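Local coordinates for protein response regulator (Helicobacter pylori, PDB 2PLN) that probably acts as an orphan response regulator controlling transcription by binding regulatory DNA, represented here by its N-terminal receiver domain, at residues M19-I24 with K41-D46; Y63-V68 with V88-S93. All blocks are in the same frame, centred on the assembly; numbering follows the deposited sequence.

Contact 1. Residues M19-I24 with K41-D46; sequences MRVLLI and KGFMAD
V21 and A45 sit beside each other in the two parallel strands of a beta-alpha-beta crossover: strand 20-24, helix 28-40 and strand 44-48, the opening unit of the CheY-like receiver fold. Four backbone hydrogen bonds hold the strands together, M44 N to M19 O, V21 N to M44 O, D46 N to V21 O and L23 N to D46 O, the last at 2.8 Å. The strands are 24° apart in direction. The tight half is the face that carries V21, L23 and A45. V21 CB lies 4.3 Å from A45 CB, L23 CD1 reaches the same methyl, and the helix lays L38 and I34 over this patch, so that the side chains here are buried on the crossover side.

Next to the strand start, the F43 ring takes CB of M19, a selenomethionine, at its edge, near the ring plane, 3.3 Å from CD1. The two side chains run side by side in the same direction, and E128 and L131 touch the phenylalanine from the C-terminal helix and the residues after it.

The other face is more open around M44, a selenomethionine that is exposed, and around R20 and D46, which are partly so, while L22 on the same face is buried. R20 has CG anti to the backbone N (chi1 -164°), where it meets M44 CG at 3.6 Å. That same M44 CG lies 3.9 Å above the plane of the R20 guanidinium, over its centre. D46 OD2 has two further partners, R61 through a salt bridge and the Y63 hydroxyl. Although guanidinium and carboxylate planes are turned 48° apart, R20 NH1 reaches the syn lone pair of D46 OD2 at 2.9 Å, with the oxygen close to the guanidinium plane.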
HETATM    1  N   MSE A  19       6.489 -14.231  12.480  1.00 21.85           N
HETATM    2  CA  MSE A  19       6.834 -12.995  11.803  1.00 21.53           C
HETATM    3  C   MSE A  19       7.256 -11.994  12.870  1.00 19.66           C
HETATM    4  O   MSE A  19       6.617 -11.887  13.919  1.00 17.92           O
HETATM    5  CB  MSE A  19       5.611 -12.423  11.072  1.00 24.27           C
HETATM    6  CG  MSE A  19       4.971 -13.303  10.036  1.00 30.19           C
HETATM    7 SE   MSE A  19       5.857 -13.106   8.317  1.00 43.74          SE
HETATM    8  CE  MSE A  19       4.399 -13.625   7.143  1.00 35.08           C
ATOM      9  N   ARG A  20       8.349 -11.289  12.600  1.00 17.30           N
ATOM     10  CA  ARG A  20       8.824 -10.247  13.504  1.00 16.16           C
ATOM     11  C   ARG A  20       8.843  -8.898  12.791  1.00 14.03           C
ATOM     12  O   ARG A  20       9.335  -8.788  11.663  1.00 12.78           O
ATOM     13  CB  ARG A  20      10.210 -10.559  14.061  1.00 16.21           C
ATOM     14  CG  ARG A  20      10.543  -9.680  15.313  1.00 18.05           C
ATOM     15  CD  ARG A  20      12.030  -9.618  15.728  1.00 19.50           C
ATOM     16  NE  ARG A  20      12.341 -10.776  16.485  1.00 28.48           N
ATOM     17  CZ  ARG A  20      12.561 -10.825  17.796  1.00 25.33           C
ATOM     18  NH1 ARG A  20      12.647  -9.748  18.572  1.00 24.39           N
ATOM     19  NH2 ARG A  20      12.763 -12.002  18.306  1.00 26.16           N
ATOM     20  N   VAL A  21       8.317  -7.875  13.464  1.00 12.27           N
ATOM     21  CA  VAL A  21       8.225  -6.517  12.873  1.00 11.46           C
ATOM     22  C   VAL A  21       9.096  -5.525  13.675  1.00 11.95           C
ATOM     23  O   VAL A  21       9.053  -5.537  14.904  1.00 12.61           O
ATOM     24  CB  VAL A  21       6.761  -6.026  12.912  1.00 10.98           C
ATOM     25  CG1 VAL A  21       6.695  -4.549  12.507  1.00 11.59           C
ATOM     26  CG2 VAL A  21       5.844  -6.944  12.034  1.00 10.01           C
ATOM     27  N   LEU A  22       9.891  -4.698  12.982  1.00 11.57           N
ATOM     28  CA  LEU A  22      10.604  -3.609  13.625  1.00 12.30           C
ATOM     29  C   LEU A  22       9.853  -2.282  13.430  1.00 12.67           C
ATOM     30  O   LEU A  22       9.487  -1.929  12.312  1.00 12.34           O
ATOM     31  CB  LEU A  22      12.010  -3.478  13.044  1.00 12.18           C
ATOM     32  CG  LEU A  22      12.872  -2.346  13.607  1.00 12.85           C
ATOM     33  CD1 LEU A  22      13.140  -2.490  15.153  1.00 13.44           C
ATOM     34  CD2 LEU A  22      14.195  -2.206  12.822  1.00 13.94           C
ATOM     35  N   LEU A  23       9.639  -1.550  14.518  1.00 11.83           N
ATOM     36  CA  LEU A  23       8.918  -0.274  14.427  1.00 13.09           C
ATOM     37  C   LEU A  23       9.879   0.792  14.855  1.00 13.57           C
ATOM     38  O   LEU A  23      10.315   0.792  16.008  1.00 14.24           O
ATOM     39  CB  LEU A  23       7.679  -0.248  15.354  1.00 13.42           C
ATOM     40  CG  LEU A  23       6.580  -1.293  15.124  1.00 14.75           C
ATOM     41  CD1 LEU A  23       5.542  -1.403  16.295  1.00 16.74           C
ATOM     42  CD2 LEU A  23       5.870  -1.093  13.763  1.00 14.73           C
ATOM     43  N   ILE A  24      10.246   1.673  13.926  1.00 13.47           N
ATOM     44  CA  ILE A  24      11.066   2.841  14.284  1.00 13.25           C
ATOM     45  C   ILE A  24      10.128   4.018  14.471  1.00 13.70           C
ATOM     46  O   ILE A  24       9.580   4.535  13.523  1.00 13.32           O
ATOM     47  CB  ILE A  24      12.179   3.105  13.260  1.00 13.16           C
ATOM     48  CG1 ILE A  24      13.091   1.852  13.152  1.00 12.61           C
ATOM     49  CG2 ILE A  24      12.979   4.415  13.646  1.00 12.32           C
ATOM     50  CD1 ILE A  24      13.973   1.780  11.908  1.00 13.20           C
ATOM     51  N   LYS A  41      -2.581 -10.276  16.223  1.00 21.40           N
ATOM     52  CA  LYS A  41      -2.533 -11.163  15.051  1.00 21.89           C
ATOM     53  C   LYS A  41      -1.401 -12.177  15.070  1.00 21.70           C
ATOM     54  O   LYS A  41      -1.133 -12.843  14.065  1.00 22.52           O
ATOM     55  CB  LYS A  41      -2.445 -10.326  13.773  1.00 22.33           C
ATOM     56  CG  LYS A  41      -3.737  -9.588  13.481  1.00 24.77           C
ATOM     57  CD  LYS A  41      -4.945 -10.521  13.249  1.00 26.00           C
ATOM     58  CE  LYS A  41      -6.218  -9.687  13.281  1.00 31.12           C
ATOM     59  NZ  LYS A  41      -7.468 -10.349  12.802  1.00 31.46           N
ATOM     60  N   GLY A  42      -0.726 -12.304  16.201  1.00 20.52           N
ATOM     61  CA  GLY A  42       0.330 -13.305  16.326  1.00 19.81           C
ATOM     62  C   GLY A  42       1.721 -12.837  15.932  1.00 18.96           C
ATOM     63  O   GLY A  42       2.658 -13.645  15.906  1.00 18.78           O
ATOM     64  N   PHE A  43       1.866 -11.537  15.647  1.00 17.81           N
ATOM     65  CA  PHE A  43       3.186 -10.966  15.303  1.00 17.49           C
ATOM     66  C   PHE A  43       4.020 -10.571  16.515  1.00 17.29           C
ATOM     67  O   PHE A  43       3.486 -10.064  17.504  1.00 16.80           O
ATOM     68  CB  PHE A  43       3.032  -9.709  14.440  1.00 18.08           C
ATOM     69  CG  PHE A  43       2.441  -9.959  13.096  1.00 19.33           C
ATOM     70  CD1 PHE A  43       3.239 -10.410  12.034  1.00 20.51           C
ATOM     71  CD2 PHE A  43       1.112  -9.709  12.863  1.00 21.14           C
ATOM     72  CE1 PHE A  43       2.686 -10.622  10.769  1.00 19.49           C
ATOM     73  CE2 PHE A  43       0.544  -9.930  11.588  1.00 23.27           C
ATOM     74  CZ  PHE A  43       1.335 -10.386  10.545  1.00 19.92           C
HETATM   75  N   MSE A  44       5.332 -10.759  16.413  1.00 16.77           N
HETATM   76  CA  MSE A  44       6.275 -10.224  17.385  1.00 18.22           C
HETATM   77  C   MSE A  44       6.641  -8.841  16.883  1.00 17.61           C
HETATM   78  O   MSE A  44       6.701  -8.644  15.664  1.00 17.34           O
HETATM   79  CB  MSE A  44       7.563 -11.037  17.413  1.00 19.22           C
HETATM   80  CG  MSE A  44       8.622 -10.362  18.285  1.00 23.66           C
HETATM   81 SE   MSE A  44       8.301 -10.991  20.087  1.00 36.68          SE
HETATM   82  CE  MSE A  44       8.754 -12.772  19.386  1.00 22.64           C
ATOM     83  N   ALA A  45       6.877  -7.881  17.782  1.00 17.17           N
ATOM     84  CA  ALA A  45       7.308  -6.542  17.341  1.00 17.21           C
ATOM     85  C   ALA A  45       8.293  -5.885  18.320  1.00 17.65           C
ATOM     86  O   ALA A  45       8.103  -5.968  19.525  1.00 17.43           O
ATOM     87  CB  ALA A  45       6.099  -5.634  17.135  1.00 17.67           C
ATOM     88  N   ASP A  46       9.339  -5.252  17.788  1.00 17.29           N
ATOM     89  CA  ASP A  46      10.262  -4.440  18.588  1.00 17.63           C
ATOM     90  C   ASP A  46      10.075  -2.996  18.236  1.00 17.32           C
ATOM     91  O   ASP A  46      10.111  -2.651  17.052  1.00 17.31           O
ATOM     92  CB  ASP A  46      11.718  -4.795  18.286  1.00 18.35           C
ATOM     93  CG  ASP A  46      12.061  -6.219  18.657  1.00 20.13           C
ATOM     94  OD1 ASP A  46      11.520  -6.696  19.657  1.00 21.98           O
ATOM     95  OD2 ASP A  46      12.838  -6.938  17.986  1.00 22.09           O
TER

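Contact 2. Residues Y63-V68 with V88-S93; sequences YDLVMV and VVLVSS
V88 and L90 present their flat peptide groups to strand 65-68, with side chains of that strand on either side of each. V88 O receives V66 N at one edge, while L65 CG lies on one side of its peptide plane and V66 CG1 on the other, 3.8 Å from the oxygen. L90 O repeats this two residues later: V68 N comes in at the edge, M67 CG lies on one side at 3.6 Å from L90 O, and V68 CG1 lies on the opposite side. L90 N to V66 O and, at the far end, S92 N to V68 O continue the pattern. At the start V88 N reaches D64 O at 3.1 Å, tilted 30° from the carbonyl plane.

The side chains form two apolar layers. On the face of L65, M67, V88 and L90, the leucine branches divide the work: L65 CD1 packs on V88 CG1 at 3.6 Å, and L65 CD2 turns to L90 CD1 at 4.0 Å, the two leucines crossing at about a right angle. M67, a selenomethionine, has CG anti to the backbone N (chi1 -170°), which sets that carbon 3.9 Å from L90 CB. On the other face V66 CG1 and V89 CG2 lie side by side at 3.8 Å, and helix 73-83 covers this layer, with F76 on V68, I80 on V89 and V77 on V91.

S92 is buried; its OG is hydrogen-bonded to the hydroxyl of Y117, and its side chain touches K115, both from the loop after strand 111-114. A hydroxyl residue near the C-terminal end of this strand, beside that lysine, is consistent with the phosphorylation-site end of receiver domains, and the two strands with helix 73-83 between them form a parallel beta-alpha-beta unit in the middle of the CheY-like fold.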
ATOM      1  N   TYR A  63      14.180  -9.624  10.887  1.00 14.99           N
ATOM      2  CA  TYR A  63      12.834  -9.055  10.748  1.00 14.41           C
ATOM      3  C   TYR A  63      12.241  -9.344   9.370  1.00 13.83           C
ATOM      4  O   TYR A  63      12.972  -9.403   8.366  1.00 13.70           O
ATOM      5  CB  TYR A  63      12.883  -7.545  10.932  1.00 14.37           C
ATOM      6  CG  TYR A  63      13.290  -7.133  12.307  1.00 14.66           C
ATOM      7  CD1 TYR A  63      12.372  -7.150  13.354  1.00 14.04           C
ATOM      8  CD2 TYR A  63      14.606  -6.733  12.578  1.00 14.64           C
ATOM      9  CE1 TYR A  63      12.743  -6.748  14.648  1.00 13.00           C
ATOM     10  CE2 TYR A  63      14.979  -6.352  13.862  1.00 16.23           C
ATOM     11  CZ  TYR A  63      14.054  -6.379  14.876  1.00 14.42           C
ATOM     12  OH  TYR A  63      14.448  -5.982  16.104  1.00 15.81           O
ATOM     13  N   ASP A  64      10.916  -9.449   9.319  1.00 12.37           N
ATOM     14  CA  ASP A  64      10.193  -9.664   8.060  1.00 12.37           C
ATOM     15  C   ASP A  64       9.735  -8.331   7.483  1.00 11.55           C
ATOM     16  O   ASP A  64       9.527  -8.213   6.280  1.00 11.29           O
ATOM     17  CB  ASP A  64       8.996 -10.572   8.336  1.00 13.66           C
ATOM     18  CG  ASP A  64       9.431 -11.920   8.910  1.00 16.14           C
ATOM     19  OD1 ASP A  64       9.895 -12.773   8.118  1.00 17.81           O
ATOM     20  OD2 ASP A  64       9.374 -12.205  10.119  1.00 15.67           O
ATOM     21  N   LEU A  65       9.567  -7.334   8.361  1.00 10.51           N
ATOM     22  CA  LEU A  65       9.021  -6.011   7.970  1.00 10.63           C
ATOM     23  C   LEU A  65       9.525  -4.930   8.917  1.00 10.44           C
ATOM     24  O   LEU A  65       9.702  -5.182  10.122  1.00 10.24           O
ATOM     25  CB  LEU A  65       7.490  -6.063   8.024  1.00 10.94           C
ATOM     26  CG  LEU A  65       6.747  -4.819   7.487  1.00 12.17           C
ATOM     27  CD1 LEU A  65       5.415  -5.164   6.829  1.00 12.46           C
ATOM     28  CD2 LEU A  65       6.539  -3.771   8.614  1.00 13.25           C
ATOM     29  N   VAL A  66       9.798  -3.742   8.380  1.00 10.23           N
ATOM     30  CA  VAL A  66      10.159  -2.571   9.208  1.00 11.33           C
ATOM     31  C   VAL A  66       9.237  -1.454   8.794  1.00 12.23           C
ATOM     32  O   VAL A  66       8.990  -1.250   7.593  1.00 11.56           O
ATOM     33  CB  VAL A  66      11.660  -2.098   9.058  1.00 11.73           C
ATOM     34  CG1 VAL A  66      12.071  -1.841   7.584  1.00 12.65           C
ATOM     35  CG2 VAL A  66      11.952  -0.858   9.947  1.00 10.64           C
HETATM   36  N   MSE A  67       8.710  -0.746   9.792  1.00 14.19           N
HETATM   37  CA  MSE A  67       8.020   0.501   9.538  1.00 16.40           C
HETATM   38  C   MSE A  67       8.790   1.638  10.180  1.00 15.25           C
HETATM   39  O   MSE A  67       9.125   1.584  11.367  1.00 14.63           O
HETATM   40  CB  MSE A  67       6.584   0.483  10.066  1.00 16.67           C
HETATM   41  CG  MSE A  67       5.822   1.709   9.570  1.00 17.23           C
HETATM   42 SE   MSE A  67       3.910   1.593   9.763  1.00 28.01          SE
HETATM   43  CE  MSE A  67       3.821   1.214  11.650  1.00 18.89           C
ATOM     44  N   VAL A  68       9.095   2.659   9.394  1.00 14.58           N
ATOM     45  CA  VAL A  68       9.970   3.731   9.870  1.00 14.57           C
ATOM     46  C   VAL A  68       9.278   5.076   9.712  1.00 15.78           C
ATOM     47  O   VAL A  68       8.737   5.383   8.648  1.00 14.19           O
ATOM     48  CB  VAL A  68      11.359   3.706   9.163  1.00 15.19           C
ATOM     49  CG1 VAL A  68      11.251   3.689   7.612  1.00 15.95           C
ATOM     50  CG2 VAL A  68      12.247   4.866   9.614  1.00 15.39           C
ATOM     51  N   VAL A  88      10.269  -6.206   3.988  1.00 13.53           N
ATOM     52  CA  VAL A  88       9.257  -5.261   3.550  1.00 12.06           C
ATOM     53  C   VAL A  88       9.529  -3.967   4.312  1.00 11.96           C
ATOM     54  O   VAL A  88       9.755  -3.991   5.531  1.00 11.64           O
ATOM     55  CB  VAL A  88       7.845  -5.801   3.868  1.00 12.17           C
ATOM     56  CG1 VAL A  88       6.776  -4.807   3.489  1.00 12.31           C
ATOM     57  CG2 VAL A  88       7.604  -7.147   3.142  1.00 10.56           C
ATOM     58  N   VAL A  89       9.485  -2.843   3.597  1.00 12.02           N
ATOM     59  CA  VAL A  89       9.741  -1.549   4.188  1.00 11.93           C
ATOM     60  C   VAL A  89       8.540  -0.616   4.003  1.00 12.18           C
ATOM     61  O   VAL A  89       8.098  -0.359   2.866  1.00 12.50           O
ATOM     62  CB  VAL A  89      11.002  -0.903   3.562  1.00 13.33           C
ATOM     63  CG1 VAL A  89      11.202   0.487   4.114  1.00 13.90           C
ATOM     64  CG2 VAL A  89      12.247  -1.818   3.755  1.00 12.84           C
ATOM     65  N   LEU A  90       8.022  -0.116   5.118  1.00 11.29           N
ATOM     66  CA  LEU A  90       6.875   0.828   5.121  1.00 11.00           C
ATOM     67  C   LEU A  90       7.366   2.132   5.692  1.00 11.27           C
ATOM     68  O   LEU A  90       8.012   2.152   6.748  1.00 11.06           O
ATOM     69  CB  LEU A  90       5.708   0.316   5.982  1.00 10.65           C
ATOM     70  CG  LEU A  90       5.289  -1.164   5.865  1.00 12.41           C
ATOM     71  CD1 LEU A  90       3.990  -1.433   6.639  1.00 11.62           C
ATOM     72  CD2 LEU A  90       5.128  -1.596   4.359  1.00 14.11           C
ATOM     73  N   VAL A  91       7.103   3.214   4.978  1.00 11.85           N
ATOM     74  CA  VAL A  91       7.498   4.553   5.429  1.00 12.72           C
ATOM     75  C   VAL A  91       6.219   5.190   5.914  1.00 13.74           C
ATOM     76  O   VAL A  91       5.214   5.190   5.212  1.00 13.17           O
ATOM     77  CB  VAL A  91       8.078   5.393   4.247  1.00 12.52           C
ATOM     78  CG1 VAL A  91       8.242   6.849   4.632  1.00 12.98           C
ATOM     79  CG2 VAL A  91       9.425   4.816   3.790  1.00 14.10           C
ATOM     80  N   SER A  92       6.259   5.741   7.120  1.00 15.52           N
ATOM     81  CA  SER A  92       5.126   6.449   7.681  1.00 18.90           C
ATOM     82  C   SER A  92       5.575   7.893   8.018  1.00 19.96           C
ATOM     83  O   SER A  92       6.699   8.106   8.508  1.00 20.62           O
ATOM     84  CB  SER A  92       4.636   5.619   8.880  1.00 19.99           C
ATOM     85  OG  SER A  92       3.889   6.378   9.789  1.00 26.38           O
ATOM     86  N   SER A  93       4.731   8.880   7.724  1.00 21.09           N
ATOM     87  CA  SER A  93       5.134  10.311   7.828  1.00 22.67           C
ATOM     88  C   SER A  93       4.051  11.205   8.468  1.00 24.21           C
ATOM     89  O   SER A  93       2.897  11.133   8.093  1.00 24.18           O
ATOM     90  CB  SER A  93       5.513  10.840   6.434  1.00 21.75           C
ATOM     91  OG  SER A  93       5.968  12.188   6.476  1.00 22.23           O
TER

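Contacts 1 and 2 are neighbouring strand pairs of one parallel sheet, their centres about 10 Å apart, because strand 20-24 sits directly beside strand 65-68. I24 N bonds to M67 O at 2.8 Å, so the backbone bonding runs on from one pair of strands to the next. Y63, just before strand 65-68, touches R20 and reaches D46 of contact 1, Y63 OH lying 2.7 Å from D46 OD2, and D64 OD2 accepts a bond from R20 N. D64 is the predicted phosphorylation site but carries no phosphate here. It lies at the N-terminal edge of strand 65-68, whereas receiver domains place their phosphoacceptor at the C-terminal edge, the end where S92 lies.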